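Local coordinates for protein acyltransferase (PDB 5UG1) that probably transfers acetyl groups onto peptidoglycan, as the C-terminal catalytic domain of the O-acetyltransferase OatA of Streptococcus pneumoniae, at residues A3-I9 with P55-A61. Numbering follows the deposited sequence.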
ATOM      1  N   ALA A   3     -14.788   2.197  14.754  1.00 50.84           N
ATOM      2  CA  ALA A   3     -15.339   0.879  14.497  1.00 57.51           C
ATOM      3  C   ALA A   3     -14.416   0.071  13.597  1.00 47.09           C
ATOM      4  O   ALA A   3     -13.660   0.615  12.766  1.00 30.95           O
ATOM      5  CB  ALA A   3     -16.733   0.980  13.870  1.00 65.99           C
ATOM      6  N   ASP A   4     -14.501  -1.249  13.765  1.00 32.73           N
ATOM      7  CA  ASP A   4     -13.553  -2.115  13.108  1.00 28.40           C
ATOM      8  C   ASP A   4     -13.819  -2.129  11.616  1.00 29.88           C
ATOM      9  O   ASP A   4     -14.918  -1.823  11.150  1.00 39.06           O
ATOM     10  CB  ASP A   4     -13.622  -3.523  13.685  1.00 34.11           C
ATOM     11  CG  ASP A   4     -12.272  -4.013  14.139  1.00 47.84           C
ATOM     12  OD1 ASP A   4     -11.536  -4.557  13.294  1.00 50.25           O
ATOM     13  OD2 ASP A   4     -11.934  -3.815  15.330  1.00 55.07           O
ATOM     14  N   GLY A   5     -12.786  -2.483  10.865  1.00 28.19           N
ATOM     15  CA  GLY A   5     -12.887  -2.473   9.421  1.00 23.58           C
ATOM     16  C   GLY A   5     -11.597  -2.051   8.760  1.00 19.86           C
ATOM     17  O   GLY A   5     -10.692  -1.519   9.414  1.00 22.04           O
ATOM     18  N   THR A   6     -11.517  -2.268   7.452  1.00 19.08           N
ATOM     19  CA  THR A   6     -10.327  -1.986   6.667  1.00 17.93           C
ATOM     20  C   THR A   6     -10.720  -1.216   5.415  1.00 18.48           C
ATOM     21  O   THR A   6     -11.617  -1.636   4.682  1.00 19.32           O
ATOM     22  CB  THR A   6      -9.609  -3.279   6.287  1.00 18.27           C
ATOM     23  OG1 THR A   6      -9.324  -4.031   7.474  1.00 19.43           O
ATOM     24  CG2 THR A   6      -8.314  -2.975   5.560  1.00 17.14           C
ATOM     25  N   MET A   7     -10.070  -0.078   5.199  1.00 21.28           N
ATOM     26  CA  MET A   7     -10.151   0.665   3.949  1.00 20.21           C
ATOM     27  C   MET A   7      -8.757   0.726   3.340  1.00 22.19           C
ATOM     28  O   MET A   7      -7.792   1.103   4.018  1.00 16.25           O
ATOM     29  CB  MET A   7     -10.702   2.085   4.161  1.00 20.40           C
ATOM     30  CG  MET A   7     -10.789   2.893   2.872  1.00 18.72           C
ATOM     31  SD  MET A   7     -11.537   4.493   3.089  1.00 25.74           S
ATOM     32  CE  MET A   7     -13.283   4.094   3.196  1.00 25.44           C
ATOM     33  N   LEU A   8      -8.652   0.335   2.076  1.00 19.39           N
ATOM     34  CA  LEU A   8      -7.434   0.504   1.298  1.00 19.37           C
ATOM     35  C   LEU A   8      -7.605   1.721   0.392  1.00 19.51           C
ATOM     36  O   LEU A   8      -8.614   1.837  -0.312  1.00 20.28           O
ATOM     37  CB  LEU A   8      -7.139  -0.750   0.475  1.00 20.29           C
ATOM     38  CG  LEU A   8      -5.812  -0.775  -0.286  1.00 22.52           C
ATOM     39  CD1 LEU A   8      -5.298  -2.187  -0.366  1.00 21.49           C
ATOM     40  CD2 LEU A   8      -5.974  -0.187  -1.695  1.00 23.83           C
ATOM     41  N   ILE A   9      -6.651   2.646   0.454  1.00 21.74           N
ATOM     42  CA  ILE A   9      -6.585   3.798  -0.442  1.00 21.02           C
ATOM     43  C   ILE A   9      -5.344   3.587  -1.289  1.00 22.35           C
ATOM     44  O   ILE A   9      -4.222   3.631  -0.766  1.00 24.63           O
ATOM     45  CB  ILE A   9      -6.493   5.123   0.323  1.00 22.01           C
ATOM     46  CG1 ILE A   9      -7.630   5.278   1.332  1.00 24.25           C
ATOM     47  CG2 ILE A   9      -6.407   6.316  -0.655  1.00 21.31           C
ATOM     48  CD1 ILE A   9      -7.219   6.135   2.536  1.00 21.88           C
ATOM     49  N   PRO A  55     -12.385   3.559   8.627  1.00 21.32           N
ATOM     50  CA  PRO A  55     -12.451   2.542   9.681  1.00 21.03           C
ATOM     51  C   PRO A  55     -11.084   2.383  10.334  1.00 22.25           C
ATOM     52  O   PRO A  55     -10.117   3.044   9.959  1.00 19.82           O
ATOM     53  CB  PRO A  55     -12.853   1.289   8.911  1.00 21.61           C
ATOM     54  CG  PRO A  55     -12.113   1.471   7.598  1.00 20.68           C
ATOM     55  CD  PRO A  55     -12.208   2.949   7.295  1.00 20.22           C
ATOM     56  N   LYS A  56     -11.009   1.437  11.277  1.00 21.11           N
ATOM     57  CA  LYS A  56      -9.855   1.340  12.166  1.00 21.00           C
ATOM     58  C   LYS A  56      -8.555   1.117  11.402  1.00 19.96           C
ATOM     59  O   LYS A  56      -7.546   1.769  11.676  1.00 24.98           O
ATOM     60  CB  LYS A  56     -10.060   0.216  13.181  1.00 24.46           C
ATOM     61  CG  LYS A  56      -8.921   0.138  14.180  1.00 24.29           C
ATOM     62  CD  LYS A  56      -9.106  -0.981  15.155  1.00 26.01           C
ATOM     63  CE  LYS A  56      -8.400  -2.232  14.683  1.00 29.46           C
ATOM     64  NZ  LYS A  56      -8.564  -3.347  15.667  1.00 36.94           N
ATOM     65  N   THR A  57      -8.539   0.180  10.470  1.00 19.89           N
ATOM     66  CA  THR A  57      -7.312  -0.164   9.770  1.00 23.53           C
ATOM     67  C   THR A  57      -7.292   0.524   8.410  1.00 22.18           C
ATOM     68  O   THR A  57      -8.233   0.385   7.620  1.00 21.01           O
ATOM     69  CB  THR A  57      -7.174  -1.678   9.616  1.00 25.13           C
ATOM     70  OG1 THR A  57      -7.435  -2.303  10.878  1.00 30.16           O
ATOM     71  CG2 THR A  57      -5.779  -2.026   9.179  1.00 27.48           C
ATOM     72  N   VAL A  58      -6.216   1.263   8.148  1.00 18.69           N
ATOM     73  CA  VAL A  58      -6.026   2.031   6.922  1.00 16.90           C
ATOM     74  C   VAL A  58      -4.850   1.433   6.161  1.00 18.62           C
ATOM     75  O   VAL A  58      -3.752   1.277   6.715  1.00 20.19           O
ATOM     76  CB  VAL A  58      -5.776   3.519   7.234  1.00 24.28           C
ATOM     77  CG1 VAL A  58      -5.746   4.340   5.946  1.00 21.70           C
ATOM     78  CG2 VAL A  58      -6.824   4.045   8.215  1.00 24.41           C
ATOM     79  N   VAL A  59      -5.069   1.095   4.898  1.00 16.85           N
ATOM     80  CA  VAL A  59      -4.012   0.574   4.043  1.00 23.21           C
ATOM     81  C   VAL A  59      -3.698   1.621   2.985  1.00 20.72           C
ATOM     82  O   VAL A  59      -4.572   1.991   2.191  1.00 22.38           O
ATOM     83  CB  VAL A  59      -4.400  -0.764   3.397  1.00 23.03           C
ATOM     84  CG1 VAL A  59      -3.188  -1.352   2.690  1.00 17.99           C
ATOM     85  CG2 VAL A  59      -4.937  -1.737   4.463  1.00 18.37           C
ATOM     86  N   ILE A  60      -2.451   2.090   2.973  1.00 16.19           N
ATOM     87  CA  ILE A  60      -1.976   3.079   2.012  1.00 19.64           C
ATOM     88  C   ILE A  60      -1.152   2.318   0.978  1.00 18.77           C
ATOM     89  O   ILE A  60      -0.010   1.926   1.245  1.00 21.70           O
ATOM     90  CB  ILE A  60      -1.153   4.190   2.684  1.00 21.78           C
ATOM     91  CG1 ILE A  60      -1.952   4.882   3.792  1.00 21.63           C
ATOM     92  CG2 ILE A  60      -0.654   5.216   1.632  1.00 19.68           C
ATOM     93  CD1 ILE A  60      -3.342   5.451   3.361  1.00 17.08           C
ATOM     94  N   ALA A  61      -1.729   2.088  -0.198  1.00 18.12           N
ATOM     95  CA  ALA A  61      -1.085   1.292  -1.245  1.00 18.16           C
ATOM     96  C   ALA A  61      -0.714   2.205  -2.411  1.00 27.55           C
ATOM     97  O   ALA A  61      -1.341   2.204  -3.476  1.00 19.66           O
ATOM     98  CB  ALA A  61      -2.009   0.135  -1.680  1.00 19.08           C
TER
HETATM   99  O   HOH W   1      -9.650  -3.436  11.378  1.00 32.68           O
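Strand residues 6-9 and 57-61 pair as neighbouring parallel strands inside the five-stranded sheet of this atypical alpha/beta hydrolase fold; the residues just before them, 3-5 and 55-56, are loop. Strand 6-10 lies between 29-32 and 57-61, and the connection joining the pair contains helix 38-50. The segment axes approach to 4.7 Å at 18°. Five backbone hydrogen bonds form the ladder, from Thr57 N to Gly5 O through to Ala61 N to Ile9 O. The shortest runs from Ile9 N to Val59 O at 2.8 Å. The carbonyls of Thr57 and Val59 also receive CA-H contacts from Thr6 and Leu8.

Thr6, Leu8, Thr57 and Val59 share the face packed by helix 150-171. Leu8 CD1 meets Val59 CG1 at 3.8 Å, while its CD2 rests on Ala61 CB. Val59 CG2 reaches back to Thr6 CG2. On the face of Met7, Ile9, Val58 and Ile60, helix 38-50 covers Met7 and Ile9. Ile9 and Ile60 run side by side and meet through their CD1 atoms at 4.0 Å; Ile9 CD1 also touches Val58 CG1. Pro55 sets CG near Met7 N and CD 3.6 Å from Met7 CB.

The N-terminal end of the pair is more polar. Lys56 sends CG anti to its backbone N (chi1 -176°) and bends at chi3. Its NZ thereby makes a long, weak salt bridge of 3.4 Å to Asp4 OD2. Water 1 ties this end together: it accepts from Thr57 OG1 and donates to Asp4 OD1 and to Gly5 O, each at 2.9 Å.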